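Local coordinates for NADP-dependent 2-hydroxyacid dehydrogenase (Rhizobium etli, PDB 4XCV), which probably catalyses the NADPH-dependent reduction of 2-oxoacids to 2-hydroxyacids, at residues Leu201-Thr204 with Pro205-Gly209; Asp259-Val263 with Glu264-Thr268. All coordinates share one frame; numbering follows the deposited sequence.

Both contacts are local turns in loops of the cofactor-binding domain, each leaving the end of a strand of the same seven-stranded parallel sheet. Contact 1 comes first along the chain, after strand 196-199; contact 2 follows strand 255-258. In the sheet these two strands are separated by strand 229-232, as expected of a Rossmann-type arrangement. The centres of the contacts are about 17 Å apart and their nearest atoms about 7 Å, without touching. NADPH joins them: Leu201, Pro202, Glu206 and Thr207 of contact 1 line its adenosine half, and Pro202 also reaches the nicotinamide ribose, whereas Asp259 of contact 2 binds the carboxamide of the nicotinamide. Two separate loops thus meet different parts of one extended cofactor.

Contact 1. Residues Leu201-Thr204 with Pro205-Gly209; sequences LPLT and PETTG. With NDP (NADPH dihydro-nicotinamide-adenine-dinucleotide phosphate), chain B.
Thr207 turns its hydroxyl back to the chain before it, where OG1 donates to Pro202 O (2.7 Å) and accepts from Thr204 N (3.0 Å, N-H...O angle 162°). The donation lies in the carbonyl plane, on a lone pair of Pro202 O. With chi1 at 71°, OG1 stands between its own backbone N and carbonyl carbon, which brings it to both partners at once. Thr204 reciprocates: its OG1 accepts from Thr207 N at 3.3 Å, so each threonine side chain holds the backbone amide of the other. Thr204 O is used as well, by a weak bond from Thr207 N and by Thr208 OG1 at 2.7 Å, whose hydroxyl comes from above the carbonyl plane, 44° out of it. Pro205 and Glu206 occupy the middle of this type I turn, where the ring of Pro205 suits the required phi. Leu203 CD1 lies 3.5 Å from Thr208 OG1.

On the cofactor side, Pro202 CG packs 3.6 Å from NADPH C8A, while Leu201 CD2 approaches C4A of the adenine and O4B of its ribose. Glu206 stretches its chain beyond CG to place OE2 3.3 Å from the adenine N6A. Farther out, Thr207 O accepts from Ser238 OG, and Gly209 makes a backbone bond with Lys237, tying the turn to a neighbouring loop. A valine in place of Thr207 would probably leave Pro202 O and Thr204 N without their shared partner and let the turn drift from the adenine. The hydroxyl, as donor and acceptor together, satisfies two buried backbone groups and so probably helps to hold the Leu201-Pro202 surface against the adenosine.

Contact 2. Residues Asp259-Val263 with Glu264-Thr268; sequences DVFEV and EPLAT. With NDP (NADPH dihydro-nicotinamide-adenine-dinucleotide phosphate), chain B.
Val260 and Phe261 meet Glu264 and Leu266 round a tight loop after strand 255-258 of the Rossmann-type domain, at the nicotinamide end of the NADPH site. Asp259, at its start, accepts from the cofactor carboxamide: N7N donates to OD2 at 3.0 Å, nearly straight (171°), and the other carboxylate oxygen of Asp259, OD1, is held by Thr281. Val260 runs alongside the Glu264 side chain, pointing the same way, with CB 3.6 Å from OE2. Phe261 gives its backbone N to that OE2 (2.9 Å, 156°), on the anti lone pair. Glu264 reaches it with an extended chain, leaving OE1 to bind His283 ND1, an arrangement consistent with the glutamate-histidine pair of this family. A phenylalanine suits this place because its ring packs among apolar neighbours: Leu266 lies over one face, its CD2 4.3 Å from the ring centroid in a CH-pi contact, and Ile280 of strand 278-280 also touches it. Trp130 of the second subunit packs on Glu264, Pro265 and Leu266. Val263 leads into Glu264, whose peptide bond to Pro265 is cis; Val263 CG1, anti to its amide nitrogen (chi1 174°), sits 4.1 Å from Pro265 O.

Contact 1. Residues Leu201-Thr204 with Pro205-Gly209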
ATOM      1  N   LEU A 201      12.510   8.461  12.930  1.00  9.02           N
ATOM      2  CA  LEU A 201      13.215   9.038  14.094  1.00  9.47           C
ATOM      3  C   LEU A 201      13.162  10.576  14.070  1.00  9.70           C
ATOM      4  O   LEU A 201      13.196  11.168  12.986  1.00  9.97           O
ATOM      5  CB  LEU A 201      14.699   8.624  14.087  1.00  9.90           C
ATOM      6  CG  LEU A 201      14.990   7.126  14.282  1.00 10.06           C
ATOM      7  CD1 LEU A 201      16.500   6.889  14.052  1.00 10.73           C
ATOM      8  CD2 LEU A 201      14.554   6.652  15.632  1.00 10.70           C
ATOM      9  N   PRO A 202      13.142  11.219  15.238  1.00 10.24           N
ATOM     10  CA  PRO A 202      13.411  12.667  15.290  1.00 10.71           C
ATOM     11  C   PRO A 202      14.855  12.971  15.002  1.00 11.10           C
ATOM     12  O   PRO A 202      15.721  12.056  15.054  1.00 11.32           O
ATOM     13  CB  PRO A 202      13.086  13.032  16.752  1.00 11.59           C
ATOM     14  CG  PRO A 202      13.227  11.773  17.511  1.00 12.60           C
ATOM     15  CD  PRO A 202      13.150  10.596  16.566  1.00 10.97           C
ATOM     16  N   LEU A 203      15.161  14.227  14.682  1.00 11.13           N
ATOM     17  CA  LEU A 203      16.541  14.703  14.534  1.00 11.61           C
ATOM     18  C   LEU A 203      17.040  15.204  15.874  1.00 12.50           C
ATOM     19  O   LEU A 203      16.484  16.150  16.455  1.00 13.46           O
ATOM     20  CB  LEU A 203      16.621  15.851  13.532  1.00 11.97           C
ATOM     21  CG  LEU A 203      18.069  16.296  13.245  1.00 12.99           C
ATOM     22  CD1 LEU A 203      18.866  15.227  12.551  1.00 13.06           C
ATOM     23  CD2 LEU A 203      18.097  17.561  12.377  1.00 13.96           C
ATOM     24  N   THR A 204      18.077  14.543  16.361  1.00 13.33           N
ATOM     25  CA  THR A 204      18.812  14.936  17.556  1.00 14.43           C
ATOM     26  C   THR A 204      20.280  14.814  17.209  1.00 15.64           C
ATOM     27  O   THR A 204      20.643  14.219  16.195  1.00 14.90           O
ATOM     28  CB  THR A 204      18.496  14.022  18.747  1.00 14.50           C
ATOM     29  OG1 THR A 204      18.971  12.705  18.457  1.00 14.42           O
ATOM     30  CG2 THR A 204      17.010  13.908  18.967  1.00 14.21           C
ATOM     31  N   PRO A 205      21.161  15.299  18.085  1.00 17.25           N
ATOM     32  CA  PRO A 205      22.574  15.028  17.818  1.00 18.83           C
ATOM     33  C   PRO A 205      22.876  13.542  17.594  1.00 19.26           C
ATOM     34  O   PRO A 205      23.642  13.199  16.671  1.00 20.12           O
ATOM     35  CB  PRO A 205      23.256  15.565  19.083  1.00 20.00           C
ATOM     36  CG  PRO A 205      22.382  16.703  19.464  1.00 19.92           C
ATOM     37  CD  PRO A 205      20.985  16.199  19.241  1.00 18.40           C
ATOM     38  N   GLU A 206      22.239  12.640  18.360  1.00 19.10           N
ATOM     39  CA  GLU A 206      22.499  11.222  18.216  1.00 19.65           C
ATOM     40  C   GLU A 206      21.973  10.617  16.924  1.00 17.93           C
ATOM     41  O   GLU A 206      22.497   9.615  16.445  1.00 19.92           O
ATOM     42  CB  GLU A 206      21.847  10.446  19.341  1.00 22.11           C
ATOM     43  CG  GLU A 206      22.449  10.578  20.703  1.00 27.81           C
ATOM     44  CD  GLU A 206      21.538   9.887  21.682  1.00 31.74           C
ATOM     45  OE1 GLU A 206      20.901  10.603  22.507  1.00 36.98           O
ATOM     46  OE2 GLU A 206      21.395   8.633  21.548  1.00 33.45           O
ATOM     47  N   THR A 207      20.956  11.226  16.323  1.00 15.65           N
ATOM     48  CA  THR A 207      20.466  10.708  15.067  1.00 14.28           C
ATOM     49  C   THR A 207      20.922  11.501  13.819  1.00 13.90           C
ATOM     50  O   THR A 207      20.445  11.282  12.704  1.00 13.45           O
ATOM     51  CB  THR A 207      18.937  10.611  15.062  1.00 13.45           C
ATOM     52  OG1 THR A 207      18.394  11.929  15.006  1.00 13.36           O
ATOM     53  CG2 THR A 207      18.377   9.873  16.272  1.00 13.61           C
ATOM     54  N   THR A 208      21.852  12.405  13.998  1.00 14.60           N
ATOM     55  CA  THR A 208      22.364  13.196  12.880  1.00 15.29           C
ATOM     56  C   THR A 208      23.392  12.339  12.134  1.00 15.73           C
ATOM     57  O   THR A 208      24.325  11.808  12.753  1.00 16.88           O
ATOM     58  CB  THR A 208      23.004  14.471  13.423  1.00 16.58           C
ATOM     59  OG1 THR A 208      22.002  15.236  14.091  1.00 16.81           O
ATOM     60  CG2 THR A 208      23.564  15.311  12.336  1.00 17.41           C
ATOM     61  N   GLY A 209      23.244  12.244  10.823  1.00 15.47           N
ATOM     62  CA  GLY A 209      24.180  11.436  10.030  1.00 15.95           C
ATOM     63  C   GLY A 209      24.211   9.971  10.410  1.00 16.09           C
ATOM     64  O   GLY A 209      25.234   9.290  10.240  1.00 18.03           O
TER
HETATM   65  PA  NDP B 401       7.930  10.439  18.808  1.00 10.13           P
HETATM   66  O1A NDP B 401       6.541  10.037  19.197  1.00 10.59           O
HETATM   67  O2A NDP B 401       8.704  11.438  19.643  1.00 11.81           O
HETATM   68  O5B NDP B 401       8.778   9.088  18.680  1.00  9.86           O
HETATM   69  C5B NDP B 401      10.190   9.170  18.462  1.00 10.21           C
HETATM   70  C4B NDP B 401      10.723   7.756  18.467  1.00  9.66           C
HETATM   71  O4B NDP B 401      12.104   7.811  18.121  1.00  9.81           O
HETATM   72  C3B NDP B 401      10.605   7.105  19.824  1.00  9.27           C
HETATM   73  O3B NDP B 401      10.294   5.704  19.680  1.00  9.61           O
HETATM   74  C2B NDP B 401      12.001   7.296  20.355  1.00  9.45           C
HETATM   75  O2B NDP B 401      12.429   6.312  21.336  1.00 10.19           O
HETATM   76  C1B NDP B 401      12.830   7.112  19.086  1.00  9.23           C
HETATM   77  N9A NDP B 401      14.184   7.658  19.195  1.00  9.95           N
HETATM   78  C8A NDP B 401      14.484   8.951  19.428  1.00 10.27           C
HETATM   79  N7A NDP B 401      15.840   9.073  19.571  1.00 10.85           N
HETATM   80  C5A NDP B 401      16.354   7.812  19.462  1.00 10.80           C
HETATM   81  C6A NDP B 401      17.638   7.282  19.588  1.00 11.96           C
HETATM   82  N6A NDP B 401      18.698   8.066  19.785  1.00 14.36           N
HETATM   83  N1A NDP B 401      17.787   5.959  19.451  1.00 12.10           N
HETATM   84  C2A NDP B 401      16.723   5.160  19.217  1.00 11.26           C
HETATM   85  N3A NDP B 401      15.457   5.594  19.097  1.00 10.68           N
HETATM   86  C4A NDP B 401      15.324   6.932  19.222  1.00 10.42           C
HETATM   87  O3  NDP B 401       7.942  11.006  17.303  1.00 10.10           O
HETATM   88  PN  NDP B 401       6.901  10.746  16.106  1.00 10.01           P
HETATM   89  O1N NDP B 401       6.768   9.267  15.954  1.00  9.85           O
HETATM   90  O2N NDP B 401       5.667  11.487  16.311  1.00 11.10           O
HETATM   91  O5D NDP B 401       7.665  11.418  14.901  1.00 10.24           O
HETATM   92  C5D NDP B 401       8.991  10.999  14.548  1.00 10.87           C
HETATM   93  C4D NDP B 401       9.584  12.097  13.656  1.00 11.16           C
HETATM   94  O4D NDP B 401       8.948  12.091  12.385  1.00 10.95           O
HETATM   95  C3D NDP B 401       9.387  13.506  14.141  1.00 12.09           C
HETATM   96  O3D NDP B 401      10.384  13.873  15.111  1.00 14.52           O
HETATM   97  C2D NDP B 401       9.470  14.343  12.875  1.00 12.13           C
HETATM   98  O2D NDP B 401      10.824  14.828  12.706  1.00 16.05           O
HETATM   99  C1D NDP B 401       9.201  13.362  11.771  1.00 10.88           C
HETATM  100  N1N NDP B 401       8.038  13.650  10.927  1.00 10.24           N
HETATM  101  C2N NDP B 401       8.161  13.689   9.563  1.00 11.17           C
HETATM  102  C3N NDP B 401       7.128  14.052   8.767  1.00 12.05           C
HETATM  103  C7N NDP B 401       7.216  14.061   7.330  1.00 14.49           C
HETATM  104  O7N NDP B 401       6.362  14.746   6.719  1.00 21.82           O
HETATM  105  N7N NDP B 401       8.114  13.374   6.647  1.00 12.74           N
HETATM  106  C4N NDP B 401       5.805  14.342   9.362  1.00 11.78           C
HETATM  107  C5N NDP B 401       5.788  14.232  10.810  1.00 11.23           C
HETATM  108  C6N NDP B 401       6.828  13.939  11.560  1.00 11.02           C
HETATM  109  P2B NDP B 401      11.601   6.148  22.720  1.00 10.69           P
HETATM  110  O1X NDP B 401      12.455   5.267  23.573  1.00 12.16           O
HETATM  111  O2X NDP B 401      11.437   7.555  23.271  1.00 12.34           O
HETATM  112  O3X NDP B 401      10.282   5.594  22.368  1.00 12.18           O

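Contact 2. Residues Asp259-Val263 with Glu264-Thr268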
ATOM      1  N   ASP A 259      11.329  10.664   1.682  1.00  9.47           N
ATOM      2  CA  ASP A 259      10.483  11.848   1.715  1.00  9.84           C
ATOM      3  C   ASP A 259      11.204  13.067   2.249  1.00  9.92           C
ATOM      4  O   ASP A 259      10.668  14.192   2.176  1.00 10.31           O
ATOM      5  CB  ASP A 259       9.282  11.622   2.649  1.00  9.93           C
ATOM      6  CG  ASP A 259       8.250  12.708   2.560  1.00 10.15           C
ATOM      7  OD1 ASP A 259       7.689  12.974   1.468  1.00 10.63           O
ATOM      8  OD2 ASP A 259       7.910  13.309   3.608  1.00 10.93           O
ATOM      9  N   VAL A 260      12.390  12.863   2.814  1.00 10.03           N
ATOM     10  CA  VAL A 260      13.149  13.923   3.484  1.00 10.51           C
ATOM     11  C   VAL A 260      14.583  13.894   3.038  1.00 10.75           C
ATOM     12  O   VAL A 260      15.078  12.844   2.704  1.00 10.74           O
ATOM     13  CB  VAL A 260      13.019  13.797   5.029  1.00 10.96           C
ATOM     14  CG1 VAL A 260      11.588  14.011   5.457  1.00 11.28           C
ATOM     15  CG2 VAL A 260      13.514  12.432   5.507  1.00 10.90           C
ATOM     16  N   PHE A 261      15.234  15.072   3.085  1.00 11.12           N
ATOM     17  CA  PHE A 261      16.565  15.233   2.497  1.00 11.67           C
ATOM     18  C   PHE A 261      17.406  16.145   3.341  1.00 12.43           C
ATOM     19  O   PHE A 261      16.892  16.995   4.045  1.00 13.26           O
ATOM     20  CB  PHE A 261      16.435  15.744   1.035  1.00 11.90           C
ATOM     21  CG  PHE A 261      15.572  14.854   0.216  1.00 11.39           C
ATOM     22  CD1 PHE A 261      14.208  15.039   0.188  1.00 11.49           C
ATOM     23  CD2 PHE A 261      16.089  13.706  -0.383  1.00 11.58           C
ATOM     24  CE1 PHE A 261      13.380  14.121  -0.448  1.00 11.26           C
ATOM     25  CE2 PHE A 261      15.272  12.809  -1.018  1.00 11.75           C
ATOM     26  CZ  PHE A 261      13.934  13.007  -1.056  1.00 11.57           C
ATOM     27  N   GLU A 262      18.729  16.005   3.235  1.00 13.39           N
ATOM     28  CA  GLU A 262      19.645  16.815   4.021  1.00 14.84           C
ATOM     29  C   GLU A 262      19.450  18.300   3.761  1.00 15.32           C
ATOM     30  O   GLU A 262      19.569  19.104   4.674  1.00 17.34           O
ATOM     31  CB  GLU A 262      21.098  16.427   3.690  1.00 16.15           C
ATOM     32  CG  GLU A 262      21.493  14.987   4.051  1.00 16.81           C
ATOM     33  CD  GLU A 262      22.966  14.764   3.832  1.00 19.30           C
ATOM     34  OE1 GLU A 262      23.785  15.394   4.545  1.00 22.67           O
ATOM     35  OE2 GLU A 262      23.299  14.008   2.889  1.00 19.54           O
ATOM     36  N   VAL A 263      19.238  18.638   2.490  1.00 15.15           N
ATOM     37  CA  VAL A 263      18.880  19.977   2.069  1.00 16.17           C
ATOM     38  C   VAL A 263      17.588  19.862   1.282  1.00 15.81           C
ATOM     39  O   VAL A 263      17.507  19.020   0.381  1.00 16.32           O
ATOM     40  CB  VAL A 263      19.991  20.627   1.204  1.00 17.60           C
ATOM     41  CG1 VAL A 263      19.503  21.970   0.672  1.00 18.56           C
ATOM     42  CG2 VAL A 263      21.236  20.859   2.049  1.00 18.86           C
ATOM     43  N   GLU A 264      16.596  20.643   1.660  1.00 15.80           N
ATOM     44  CA  GLU A 264      15.319  20.719   0.934  1.00 15.72           C
ATOM     45  C   GLU A 264      15.097  22.136   0.409  1.00 16.93           C
ATOM     46  O   GLU A 264      15.356  23.100   1.149  1.00 18.86           O
ATOM     47  CB  GLU A 264      14.167  20.271   1.854  1.00 15.93           C
ATOM     48  CG  GLU A 264      14.345  18.831   2.343  1.00 15.74           C
ATOM     49  CD  GLU A 264      13.296  18.323   3.312  1.00 16.47           C
ATOM     50  OE1 GLU A 264      12.381  19.116   3.663  1.00 18.62           O
ATOM     51  OE2 GLU A 264      13.449  17.174   3.814  1.00 15.53           O
ATOM     52  N   PRO A 265      14.594  22.305  -0.808  1.00 16.61           N
ATOM     53  CA  PRO A 265      14.306  21.221  -1.755  1.00 15.43           C
ATOM     54  C   PRO A 265      15.587  20.481  -2.168  1.00 14.40           C
ATOM     55  O   PRO A 265      16.695  21.073  -2.153  1.00 15.28           O
ATOM     56  CB  PRO A 265      13.715  21.954  -2.981  1.00 16.47           C
ATOM     57  CG  PRO A 265      13.379  23.342  -2.518  1.00 18.66           C
ATOM     58  CD  PRO A 265      14.287  23.644  -1.347  1.00 18.38           C
ATOM     59  N   LEU A 266      15.436  19.207  -2.528  1.00 13.39           N
ATOM     60  CA  LEU A 266      16.553  18.388  -3.035  1.00 13.48           C
ATOM     61  C   LEU A 266      17.152  19.064  -4.256  1.00 13.95           C
ATOM     62  O   LEU A 266      16.432  19.398  -5.193  1.00 14.31           O
ATOM     63  CB  LEU A 266      16.039  17.020  -3.396  1.00 12.94           C
ATOM     64  CG  LEU A 266      17.069  16.024  -3.887  1.00 12.84           C
ATOM     65  CD1 LEU A 266      18.173  15.791  -2.865  1.00 13.12           C
ATOM     66  CD2 LEU A 266      16.393  14.741  -4.291  1.00 12.54           C
ATOM     67  N   ALA A 267      18.477  19.235  -4.264  1.00 14.24           N
ATOM     68  CA  ALA A 267      19.152  19.888  -5.386  1.00 14.92           C
ATOM     69  C   ALA A 267      18.768  19.204  -6.712  1.00 14.67           C
ATOM     70  O   ALA A 267      18.760  17.990  -6.782  1.00 13.47           O
ATOM     71  CB  ALA A 267      20.654  19.822  -5.217  1.00 15.79           C
ATOM     72  N   THR A 268      18.567  19.985  -7.760  1.00 15.33           N
ATOM     73  CA  THR A 268      18.231  19.452  -9.067  1.00 15.89           C
ATOM     74  C   THR A 268      19.248  18.412  -9.553  1.00 16.07           C
ATOM     75  O   THR A 268      18.842  17.416 -10.170  1.00 16.92           O
ATOM     76  CB  THR A 268      18.084  20.599 -10.063  1.00 18.02           C
ATOM     77  OG1 THR A 268      17.134  21.529  -9.518  1.00 19.28           O
ATOM     78  CG2 THR A 268      17.648  20.070 -11.411  1.00 18.73           C
TER
HETATM   79  PA  NDP B 401       7.930  10.439  18.808  1.00 10.13           P
HETATM   80  O1A NDP B 401       6.541  10.037  19.197  1.00 10.59           O
HETATM   81  O2A NDP B 401       8.704  11.438  19.643  1.00 11.81           O
HETATM   82  O5B NDP B 401       8.778   9.088  18.680  1.00  9.86           O
HETATM   83  C5B NDP B 401      10.190   9.170  18.462  1.00 10.21           C
HETATM   84  C4B NDP B 401      10.723   7.756  18.467  1.00  9.66           C
HETATM   85  O4B NDP B 401      12.104   7.811  18.121  1.00  9.81           O
HETATM   86  C3B NDP B 401      10.605   7.105  19.824  1.00  9.27           C
HETATM   87  O3B NDP B 401      10.294   5.704  19.680  1.00  9.61           O
HETATM   88  C2B NDP B 401      12.001   7.296  20.355  1.00  9.45           C
HETATM   89  O2B NDP B 401      12.429   6.312  21.336  1.00 10.19           O
HETATM   90  C1B NDP B 401      12.830   7.112  19.086  1.00  9.23           C
HETATM   91  N9A NDP B 401      14.184   7.658  19.195  1.00  9.95           N
HETATM   92  C8A NDP B 401      14.484   8.951  19.428  1.00 10.27           C
HETATM   93  N7A NDP B 401      15.840   9.073  19.571  1.00 10.85           N
HETATM   94  C5A NDP B 401      16.354   7.812  19.462  1.00 10.80           C
HETATM   95  C6A NDP B 401      17.638   7.282  19.588  1.00 11.96           C
HETATM   96  N6A NDP B 401      18.698   8.066  19.785  1.00 14.36           N
HETATM   97  N1A NDP B 401      17.787   5.959  19.451  1.00 12.10           N
HETATM   98  C2A NDP B 401      16.723   5.160  19.217  1.00 11.26           C
HETATM   99  N3A NDP B 401      15.457   5.594  19.097  1.00 10.68           N
HETATM  100  C4A NDP B 401      15.324   6.932  19.222  1.00 10.42           C
HETATM  101  O3  NDP B 401       7.942  11.006  17.303  1.00 10.10           O
HETATM  102  PN  NDP B 401       6.901  10.746  16.106  1.00 10.01           P
HETATM  103  O1N NDP B 401       6.768   9.267  15.954  1.00  9.85           O
HETATM  104  O2N NDP B 401       5.667  11.487  16.311  1.00 11.10           O
HETATM  105  O5D NDP B 401       7.665  11.418  14.901  1.00 10.24           O
HETATM  106  C5D NDP B 401       8.991  10.999  14.548  1.00 10.87           C
HETATM  107  C4D NDP B 401       9.584  12.097  13.656  1.00 11.16           C
HETATM  108  O4D NDP B 401       8.948  12.091  12.385  1.00 10.95           O
HETATM  109  C3D NDP B 401       9.387  13.506  14.141  1.00 12.09           C
HETATM  110  O3D NDP B 401      10.384  13.873  15.111  1.00 14.52           O
HETATM  111  C2D NDP B 401       9.470  14.343  12.875  1.00 12.13           C
HETATM  112  O2D NDP B 401      10.824  14.828  12.706  1.00 16.05           O
HETATM  113  C1D NDP B 401       9.201  13.362  11.771  1.00 10.88           C
HETATM  114  N1N NDP B 401       8.038  13.650  10.927  1.00 10.24           N
HETATM  115  C2N NDP B 401       8.161  13.689   9.563  1.00 11.17           C
HETATM  116  C3N NDP B 401       7.128  14.052   8.767  1.00 12.05           C
HETATM  117  C7N NDP B 401       7.216  14.061   7.330  1.00 14.49           C
HETATM  118  O7N NDP B 401       6.362  14.746   6.719  1.00 21.82           O
HETATM  119  N7N NDP B 401       8.114  13.374   6.647  1.00 12.74           N
HETATM  120  C4N NDP B 401       5.805  14.342   9.362  1.00 11.78           C
HETATM  121  C5N NDP B 401       5.788  14.232  10.810  1.00 11.23           C
HETATM  122  C6N NDP B 401       6.828  13.939  11.560  1.00 11.02           C
HETATM  123  P2B NDP B 401      11.601   6.148  22.720  1.00 10.69           P
HETATM  124  O1X NDP B 401      12.455   5.267  23.573  1.00 12.16           O
HETATM  125  O2X NDP B 401      11.437   7.555  23.271  1.00 12.34           O
HETATM  126  O3X NDP B 401      10.282   5.594  22.368  1.00 12.18           O